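Local coordinates for glycine betaine/carnitine/choline ABC transporter%2C ATP-binding protein%2C putative (Staphylococcus aureus, PDB 5IIP) that probably powers osmolyte uptake as the ATP-binding subunit of the OpuC transporter, an uptake system inhibited by the second messenger c-di-AMP, at residues K43-Q48 / R61-D66. Residues are numbered along the deposited sequence; the frame is centred on the assembly and turned at random.
Sequences KPITIQ and RQKRVD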
ATOM      1  N   LYS D  43      -0.952 -13.747  15.335  1.00 55.79           N
ATOM      2  CA  LYS D  43       0.202 -14.125  14.567  1.00 54.25           C
ATOM      3  C   LYS D  43      -0.005 -14.129  13.070  1.00 56.14           C
ATOM      4  O   LYS D  43      -1.014 -14.581  12.570  1.00 54.21           O
ATOM      5  CB  LYS D  43       0.701 -15.488  15.002  1.00 57.18           C
ATOM      6  CG  LYS D  43       1.712 -15.413  16.095  1.00 60.11           C
ATOM      7  CD  LYS D  43       2.242 -16.776  16.390  1.00 63.10           C
ATOM      8  CE  LYS D  43       2.810 -17.424  15.163  1.00 63.86           C
ATOM      9  NZ  LYS D  43       4.132 -18.014  15.460  1.00 68.85           N
ATOM     10  N   PRO D  44       0.975 -13.650  12.330  1.00 49.02           N
ATOM     11  CA  PRO D  44       0.883 -13.625  10.881  1.00 47.47           C
ATOM     12  C   PRO D  44       1.450 -14.821  10.181  1.00 47.75           C
ATOM     13  O   PRO D  44       2.279 -15.502  10.697  1.00 48.98           O
ATOM     14  CB  PRO D  44       1.681 -12.396  10.503  1.00 46.67           C
ATOM     15  CG  PRO D  44       2.420 -11.991  11.692  1.00 50.43           C
ATOM     16  CD  PRO D  44       2.132 -12.907  12.808  1.00 51.50           C
ATOM     17  N   ILE D  45       0.984 -15.031   8.974  1.00 52.77           N
ATOM     18  CA  ILE D  45       1.429 -16.100   8.124  1.00 48.07           C
ATOM     19  C   ILE D  45       2.444 -15.503   7.199  1.00 51.19           C
ATOM     20  O   ILE D  45       2.198 -14.493   6.590  1.00 47.56           O
ATOM     21  CB  ILE D  45       0.282 -16.638   7.290  1.00 55.12           C
ATOM     22  CG1 ILE D  45      -0.828 -17.103   8.201  1.00 59.55           C
ATOM     23  CG2 ILE D  45       0.752 -17.754   6.390  1.00 54.19           C
ATOM     24  CD1 ILE D  45      -0.507 -18.356   8.964  1.00 60.83           C
ATOM     25  N   THR D  46       3.594 -16.131   7.091  1.00 48.64           N
ATOM     26  CA  THR D  46       4.646 -15.579   6.309  1.00 42.56           C
ATOM     27  C   THR D  46       5.230 -16.505   5.334  1.00 41.96           C
ATOM     28  O   THR D  46       4.919 -17.659   5.312  1.00 39.59           O
ATOM     29  CB  THR D  46       5.784 -15.104   7.196  1.00 44.71           C
ATOM     30  OG1 THR D  46       6.333 -16.196   7.908  1.00 52.50           O
ATOM     31  CG2 THR D  46       5.308 -14.151   8.158  1.00 47.82           C
ATOM     32  N   ILE D  47       6.074 -15.926   4.508  1.00 39.12           N
ATOM     33  CA  ILE D  47       6.817 -16.637   3.513  1.00 42.88           C
ATOM     34  C   ILE D  47       8.167 -15.986   3.394  1.00 43.08           C
ATOM     35  O   ILE D  47       8.262 -14.799   3.464  1.00 35.07           O
ATOM     36  CB  ILE D  47       6.110 -16.673   2.159  1.00 41.27           C
ATOM     37  CG1 ILE D  47       6.710 -17.760   1.312  1.00 42.78           C
ATOM     38  CG2 ILE D  47       6.209 -15.368   1.425  1.00 36.51           C
ATOM     39  CD1 ILE D  47       6.038 -17.968   0.001  1.00 41.40           C
ATOM     40  N   GLN D  48       9.198 -16.773   3.210  1.00 35.38           N
ATOM     41  CA  GLN D  48      10.518 -16.234   3.068  1.00 41.47           C
ATOM     42  C   GLN D  48      10.658 -15.637   1.702  1.00 40.14           C
ATOM     43  O   GLN D  48       9.997 -16.031   0.798  1.00 41.41           O
ATOM     44  CB  GLN D  48      11.558 -17.277   3.376  1.00 42.93           C
ATOM     45  CG  GLN D  48      11.431 -17.824   4.756  1.00 38.64           C
ATOM     46  CD  GLN D  48      12.101 -16.990   5.796  1.00 42.47           C
ATOM     47  OE1 GLN D  48      13.148 -16.459   5.582  1.00 46.56           O
ATOM     48  NE2 GLN D  48      11.517 -16.922   6.936  1.00 41.01           N
ATOM     49  N   ARG D  61      -3.288 -22.123   1.266  1.00 59.58           N
ATOM     50  CA  ARG D  61      -4.233 -23.212   1.428  1.00 56.42           C
ATOM     51  C   ARG D  61      -4.057 -23.813   2.765  1.00 59.69           C
ATOM     52  O   ARG D  61      -5.019 -24.078   3.426  1.00 68.01           O
ATOM     53  N   GLN D  62      -2.837 -24.026   3.210  1.00 59.82           N
ATOM     54  CA  GLN D  62      -2.706 -24.704   4.489  1.00 62.36           C
ATOM     55  C   GLN D  62      -3.322 -23.980   5.632  1.00 60.15           C
ATOM     56  O   GLN D  62      -3.960 -24.588   6.464  1.00 66.52           O
ATOM     57  CB  GLN D  62      -1.258 -24.928   4.838  1.00 62.83           C
ATOM     58  CG  GLN D  62      -0.516 -25.700   3.802  1.00 65.35           C
ATOM     59  CD  GLN D  62       0.617 -26.489   4.385  1.00 67.30           C
ATOM     60  OE1 GLN D  62       1.704 -25.982   4.574  1.00 66.17           O
ATOM     61  NE2 GLN D  62       0.367 -27.750   4.654  1.00 69.65           N
ATOM     62  N   LYS D  63      -3.071 -22.689   5.707  1.00 60.40           N
ATOM     63  CA  LYS D  63      -3.624 -21.858   6.753  1.00 62.10           C
ATOM     64  C   LYS D  63      -4.895 -21.164   6.309  1.00 58.90           C
ATOM     65  O   LYS D  63      -5.571 -20.564   7.096  1.00 58.06           O
ATOM     66  CB  LYS D  63      -2.614 -20.841   7.206  1.00 62.29           C
ATOM     67  CG  LYS D  63      -1.539 -21.381   8.099  1.00 64.09           C
ATOM     68  CD  LYS D  63      -0.344 -21.811   7.316  1.00 65.86           C
ATOM     69  CE  LYS D  63       0.798 -22.064   8.254  1.00 75.25           C
ATOM     70  NZ  LYS D  63       1.806 -22.966   7.643  1.00 83.32           N
ATOM     71  N   ARG D  64      -5.174 -21.274   5.027  1.00 62.23           N
ATOM     72  CA  ARG D  64      -6.368 -20.743   4.390  1.00 62.87           C
ATOM     73  C   ARG D  64      -6.667 -19.307   4.697  1.00 62.37           C
ATOM     74  O   ARG D  64      -7.749 -18.961   5.119  1.00 64.58           O
ATOM     75  N   VAL D  65      -5.679 -18.484   4.423  1.00 59.25           N
ATOM     76  CA  VAL D  65      -5.746 -17.084   4.651  1.00 53.24           C
ATOM     77  C   VAL D  65      -5.730 -16.367   3.341  1.00 52.20           C
ATOM     78  O   VAL D  65      -5.300 -16.875   2.354  1.00 50.19           O
ATOM     79  CB  VAL D  65      -4.613 -16.641   5.544  1.00 51.75           C
ATOM     80  CG1 VAL D  65      -4.876 -17.109   6.922  1.00 53.60           C
ATOM     81  CG2 VAL D  65      -3.318 -17.252   5.114  1.00 56.79           C
ATOM     82  N   ASP D  66      -6.222 -15.141   3.386  1.00 58.32           N
ATOM     83  CA  ASP D  66      -6.285 -14.231   2.248  1.00 58.54           C
ATOM     84  C   ASP D  66      -4.965 -13.693   1.724  1.00 54.84           C
ATOM     85  O   ASP D  66      -4.814 -13.558   0.548  1.00 57.21           O
TER
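Ile45, just ahead of strand 46-48, points its longer branch at Lys63, the last residue of helix 53-63, and at Val65 in the turn that follows. The contact with Lys63 is made by aliphatic carbons alone: CD1 of Ile45 lies against the middle of the lysine chain, 3.3 Å from CG of Lys63 and 3.7 Å from CB of Lys63. Further along, CD of Lys63 is 3.8 Å and CE of Lys63 4.0 Å from CD1 of Ile45. The bend of the lysine at chi2 (92°) carries its chain at a slant past the isoleucine methyl, an instance of a surface lysine covering an apolar group with its methylenes while its ammonium group lies beyond.

The contact joins the first strand and the helix end of a beta-alpha-beta unit of the CBS domain, in which strand 46-48, helix 53-63 and the parallel strand 67-71 follow one another. Here the helix closes in a Schellman motif: Arg64, with positive phi, is its C-prime residue, and the backbone N of Val65 turns back to the last turn of the helix. The reversal brings Val65 round toward Ile45 just before the chain enters strand 67-71.

The Val65 contact is a looser one between apolar side chains, CG2 of Val65 standing 4.0 Å from CG1 of Ile45. Chi1 of -57° sets CG1 of Ile45 opposite its own carbonyl carbon, and this branch thereby serves both partners, its CG1 facing the valine and its terminal CD1 the lysine. The Ile45 side chain also touches Ile59 of the helix and Ile68 of strand 67-71, while its backbone is hydrogen-bonded to Phe69. Deeper in the unit, Ile47 is buried against Ala56, Ile59 and Val70, whereas Lys63 lies at the exposed margin.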